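PDB 3I8B: xylulose kinase from Bifidobacterium adolescentis ATCC 15703, which probably phosphorylates D-xylulose to D-xylulose 5-phosphate at the expense of ATP, as a member of the FGGY family of carbohydrate kinases. Local coordinates for residues 12-17 against 90-95; 76-79 against 85-88. All blocks are in the same frame, centred on the assembly; numbering follows the deposited sequence.

How the contacts relate
From the N terminus, the turn 12-17 joins strands 6-12 and 16-23 of the five-stranded sheet, and the two contacts then close one loop inside another. The chain runs on through helix 46-58 and strand 65-72 before reaching residues 76-79 and turning back at 85-88. Contact 2 closes this short loop; contact 1 closes the far longer one around it when 90-95 returns to the turn. The contact centres lie about 13 Å apart, yet they touch directly: a probable hydrogen bond links M91 O and M77 N. Together they connect the central sheet with the region of strands 78-80 and 90-91, all within the N-terminal half of the FGGY kinase.

Contact 1 (12-17 against 90-95); sequences TSTQSC and AMLWND
T14 and W93 are brought together by their first torsions: T14 keeps OG1 opposite its carbonyl carbon (chi1 -55°), while W93 tucks CG between its own backbone N and carbonyl carbon. The two side chains meet at about a right angle. W93 NE1 donates to T14 OG1 over 2.8 Å, with an N-H...O angle of 150°. The hydroxyl lies only 6° out of the indole plane, an approach to the ring edge. The other branch of the threonine makes the apolar part of the contact, CG2 resting 4.1 Å from L92 CD1, with N94 ND2 close by. N94 also lays its CB over the centre of the W93 ring, 3.6 Å above the plane, thereby bracing one indole face. Both partners sit in turns: L92 to D95 form a type I beta turn, closed by D95 N to L92 O at 3.0 Å, and S13 to S16 link strands 6-12 and 16-23, with S13 OG accepting from S16 N in an ST motif. T14 OG1 also hydrogen-bonds Q73 OE1, an amide oxygen that can only accept. A valine here would probably leave both the W93 N-H and Q73 OE1 without their partner and the indole freer to turn. The turn follows D11, predicted to be important for activity, and belongs to the first beta hairpin of the actin-like ATPase fold. One hydroxyl thus accepts from W93 and donates to Q73, which fixes its direction and ties this hairpin to W93, near the predicted substrate-binding H75 and proton acceptor D274.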
loop_
_atom_site.group_PDB
_atom_site.type_symbol
_atom_site.label_atom_id
_atom_site.label_comp_id
_atom_site.label_asym_id
_atom_site.label_seq_id
_atom_site.Cartn_x
_atom_site.Cartn_y
_atom_site.Cartn_z
ATOM N N THR A 12 10.987 5.553 -2.830
ATOM C CA THR A 12 11.613 5.387 -1.523
ATOM C C THR A 12 10.821 4.328 -0.738
ATOM O O THR A 12 9.736 4.587 -0.226
ATOM C CB THR A 12 11.748 6.733 -0.787
ATOM O OG1 THR A 12 12.471 6.552 0.432
ATOM C CG2 THR A 12 10.368 7.365 -0.491
ATOM N N SER A 13 11.355 3.113 -0.704
ATOM C CA SER A 13 10.687 1.989 -0.060
ATOM C C SER A 13 11.356 1.716 1.277
ATOM O O SER A 13 12.345 2.354 1.620
ATOM C CB SER A 13 10.786 0.739 -0.939
ATOM O OG SER A 13 12.148 0.309 -1.051
ATOM N N THR A 14 10.820 0.769 2.045
ATOM C CA THR A 14 11.445 0.425 3.308
ATOM C C THR A 14 12.927 0.110 3.094
ATOM O O THR A 14 13.798 0.609 3.816
ATOM C CB THR A 14 10.707 -0.742 3.977
ATOM O OG1 THR A 14 9.317 -0.401 4.098
ATOM C CG2 THR A 14 11.285 -1.023 5.354
ATOM N N GLN A 15 13.220 -0.679 2.067
ATOM C CA GLN A 15 14.561 -1.228 1.915
ATOM C C GLN A 15 15.579 -0.346 1.212
ATOM O O GLN A 15 16.777 -0.437 1.510
ATOM C CB GLN A 15 14.503 -2.610 1.266
ATOM C CG GLN A 15 14.044 -3.671 2.247
ATOM C CD GLN A 15 13.645 -4.962 1.565
ATOM O OE1 GLN A 15 14.251 -6.013 1.795
ATOM N NE2 GLN A 15 12.621 -4.894 0.720
ATOM N N SER A 16 15.111 0.522 0.316
ATOM C CA SER A 16 16.022 1.298 -0.506
ATOM C C SER A 16 15.355 2.494 -1.195
ATOM O O SER A 16 14.132 2.649 -1.176
ATOM C CB SER A 16 16.632 0.395 -1.586
ATOM O OG SER A 16 15.665 0.074 -2.579
ATOM N N CYS A 17 16.190 3.327 -1.813
ATOM C CA CYS A 17 15.716 4.391 -2.668
ATOM C C CYS A 17 16.117 4.098 -4.120
ATOM O O CYS A 17 17.261 3.773 -4.396
ATOM C CB CYS A 17 16.299 5.727 -2.228
ATOM S SG CYS A 17 15.390 7.149 -2.897
ATOM N N ALA A 90 11.095 7.559 12.605
ATOM C CA ALA A 90 9.870 7.268 11.903
ATOM C C ALA A 90 9.475 5.853 12.234
ATOM O O ALA A 90 10.329 4.961 12.282
ATOM C CB ALA A 90 10.052 7.447 10.386
HETATM N N MSE A 91 8.185 5.649 12.482
HETATM C CA MSE A 91 7.669 4.309 12.744
HETATM C C MSE A 91 6.899 3.848 11.527
HETATM O O MSE A 91 5.958 4.515 11.083
HETATM C CB MSE A 91 6.774 4.313 13.982
HETATM C CG MSE A 91 7.470 4.917 15.193
HETATM SE SE MSE A 91 6.244 5.118 16.704
HETATM C CE MSE A 91 5.980 3.203 17.108
ATOM N N LEU A 92 7.303 2.700 11.001
ATOM C CA LEU A 92 6.954 2.295 9.653
ATOM C C LEU A 92 5.759 1.352 9.584
ATOM O O LEU A 92 5.254 0.882 10.623
ATOM C CB LEU A 92 8.185 1.665 8.983
ATOM C CG LEU A 92 9.446 2.537 9.008
ATOM C CD1 LEU A 92 10.579 1.914 8.149
ATOM C CD2 LEU A 92 9.122 3.965 8.543
ATOM N N TRP A 93 5.312 1.076 8.360
ATOM C CA TRP A 93 4.142 0.228 8.134
ATOM C C TRP A 93 4.259 -1.127 8.846
ATOM O O TRP A 93 3.247 -1.718 9.240
ATOM C CB TRP A 93 3.927 -0.015 6.637
ATOM C CG TRP A 93 5.028 -0.851 6.034
ATOM C CD1 TRP A 93 6.251 -0.415 5.628
ATOM C CD2 TRP A 93 5.009 -2.271 5.803
ATOM N NE1 TRP A 93 6.995 -1.468 5.148
ATOM C CE2 TRP A 93 6.258 -2.617 5.241
ATOM C CE3 TRP A 93 4.057 -3.276 6.004
ATOM C CZ2 TRP A 93 6.585 -3.933 4.876
ATOM C CZ3 TRP A 93 4.385 -4.593 5.647
ATOM C CH2 TRP A 93 5.640 -4.904 5.089
ATOM N N ASN A 94 5.488 -1.613 8.999
ATOM C CA ASN A 94 5.726 -2.934 9.586
ATOM C C ASN A 94 6.158 -2.910 11.048
ATOM O O ASN A 94 6.473 -3.953 11.621
ATOM C CB ASN A 94 6.727 -3.750 8.756
ATOM C CG ASN A 94 8.046 -3.016 8.524
ATOM O OD1 ASN A 94 8.203 -1.864 8.906
ATOM N ND2 ASN A 94 9.004 -3.699 7.907
ATOM N N ASP A 95 6.201 -1.725 11.641
ATOM C CA ASP A 95 6.320 -1.621 13.090
ATOM C C ASP A 95 5.039 -2.161 13.716
ATOM O O ASP A 95 3.935 -1.827 13.280
ATOM C CB ASP A 95 6.517 -0.169 13.523
ATOM C CG ASP A 95 6.296 0.029 15.022
ATOM O OD1 ASP A 95 7.177 -0.378 15.800
ATOM O OD2 ASP A 95 5.248 0.609 15.418
#

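Contact 2 (76-79 against 85-88); sequences GMVI and NVIR
I79 and I87 form the centre of this contact, where the carbonyl I79 O receives I87 N at 2.8 Å. The same oxygen is approached by V86 CA at 3.4 Å, a CA-H...O contact. Beside this bond the side chains pack: I79 CG1 lies 4.0 Å from I87 CB, and I79 CD1 reaches R88 CG. V78 CG1 meets V86 CG2 at 4.2 Å. Selenomethionine M77, bent at chi3 (70°), brings CE to within 3.8 Å of R88 CD, crossing it at about a right angle. One water bridges the backbones, donating to M77 O and, at 3.0 Å, to R88 O while accepting from I79 N, thus satisfying three main-chain groups. Further out, E154 forms a salt bridge with R88 NE, and V150 packs against both M77 and R88. W170 of helix 167-175 touches V78 and V86 alike. In the strand's other pairing, V78 bonds through its backbone to C165 of the antiparallel strand 163-165. The whole is an antiparallel, hairpin-like connection between strands 78-80 and 90-91 whose 85-88 arm is not regular strand: a direct bond at I79 and I87, a water inserted at R88, and direct pairing again at M77 and M91.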
loop_
_atom_site.group_PDB
_atom_site.type_symbol
_atom_site.label_atom_id
_atom_site.label_comp_id
_atom_site.label_asym_id
_atom_site.label_seq_id
_atom_site.Cartn_x
_atom_site.Cartn_y
_atom_site.Cartn_z
ATOM N N GLY A 76 4.184 5.430 7.132
ATOM C CA GLY A 76 5.285 5.828 7.990
ATOM C C GLY A 76 5.095 7.200 8.615
ATOM O O GLY A 76 4.909 8.212 7.912
HETATM N N MSE A 77 5.173 7.256 9.941
HETATM C CA MSE A 77 4.963 8.507 10.666
HETATM C C MSE A 77 6.248 9.330 10.788
HETATM O O MSE A 77 7.174 8.928 11.497
HETATM C CB MSE A 77 4.417 8.231 12.080
HETATM C CG MSE A 77 4.291 9.485 12.941
HETATM SE SE MSE A 77 4.426 9.178 14.903
HETATM C CE MSE A 77 6.348 8.715 15.012
ATOM N N VAL A 78 6.290 10.477 10.109
ATOM C CA VAL A 78 7.365 11.454 10.291
ATOM C C VAL A 78 6.848 12.678 11.059
ATOM O O VAL A 78 6.006 13.442 10.561
ATOM C CB VAL A 78 7.964 11.939 8.945
ATOM C CG1 VAL A 78 9.116 12.936 9.184
ATOM C CG2 VAL A 78 8.453 10.758 8.106
ATOM N N ILE A 79 7.354 12.877 12.267
ATOM C CA ILE A 79 6.949 14.055 13.027
ATOM C C ILE A 79 8.067 15.083 13.157
ATOM O O ILE A 79 9.213 14.748 13.484
ATOM C CB ILE A 79 6.322 13.710 14.406
ATOM C CG1 ILE A 79 7.215 12.741 15.189
ATOM C CG2 ILE A 79 4.939 13.120 14.226
ATOM C CD1 ILE A 79 6.737 12.516 16.661
ATOM N N ASN A 85 12.942 19.972 12.486
ATOM C CA ASN A 85 13.676 18.775 12.899
ATOM C C ASN A 85 12.774 17.566 13.069
ATOM O O ASN A 85 11.665 17.682 13.595
ATOM C CB ASN A 85 14.388 18.997 14.241
ATOM C CG ASN A 85 15.505 20.025 14.155
ATOM O OD1 ASN A 85 15.445 21.062 14.802
ATOM N ND2 ASN A 85 16.532 19.726 13.377
ATOM N N VAL A 86 13.256 16.394 12.659
ATOM C CA VAL A 86 12.547 15.159 12.961
ATOM C C VAL A 86 12.663 14.900 14.456
ATOM O O VAL A 86 13.761 14.850 14.992
ATOM C CB VAL A 86 13.106 13.965 12.151
ATOM C CG1 VAL A 86 12.480 12.658 12.625
ATOM C CG2 VAL A 86 12.848 14.181 10.648
ATOM N N ILE A 87 11.525 14.740 15.125
ATOM C CA ILE A 87 11.482 14.597 16.585
ATOM C C ILE A 87 12.041 13.264 17.151
ATOM O O ILE A 87 12.741 13.258 18.164
ATOM C CB ILE A 87 10.039 14.842 17.127
ATOM C CG1 ILE A 87 9.646 16.315 16.930
ATOM C CG2 ILE A 87 9.951 14.451 18.606
ATOM C CD1 ILE A 87 8.145 16.602 17.059
ATOM N N ARG A 88 11.715 12.154 16.499
ATOM C CA ARG A 88 12.092 10.812 16.944
ATOM C C ARG A 88 11.995 9.945 15.700
ATOM O O ARG A 88 11.465 10.386 14.690
ATOM C CB ARG A 88 11.082 10.262 17.958
ATOM C CG ARG A 88 9.838 9.824 17.206
ATOM C CD ARG A 88 8.945 8.812 17.819
ATOM N NE ARG A 88 9.539 7.887 18.768
ATOM C CZ ARG A 88 9.969 6.663 18.491
ATOM N NH1 ARG A 88 10.435 5.920 19.484
ATOM N NH2 ARG A 88 9.950 6.189 17.249
HETATM O O HOH W 1 8.932 10.629 13.038
#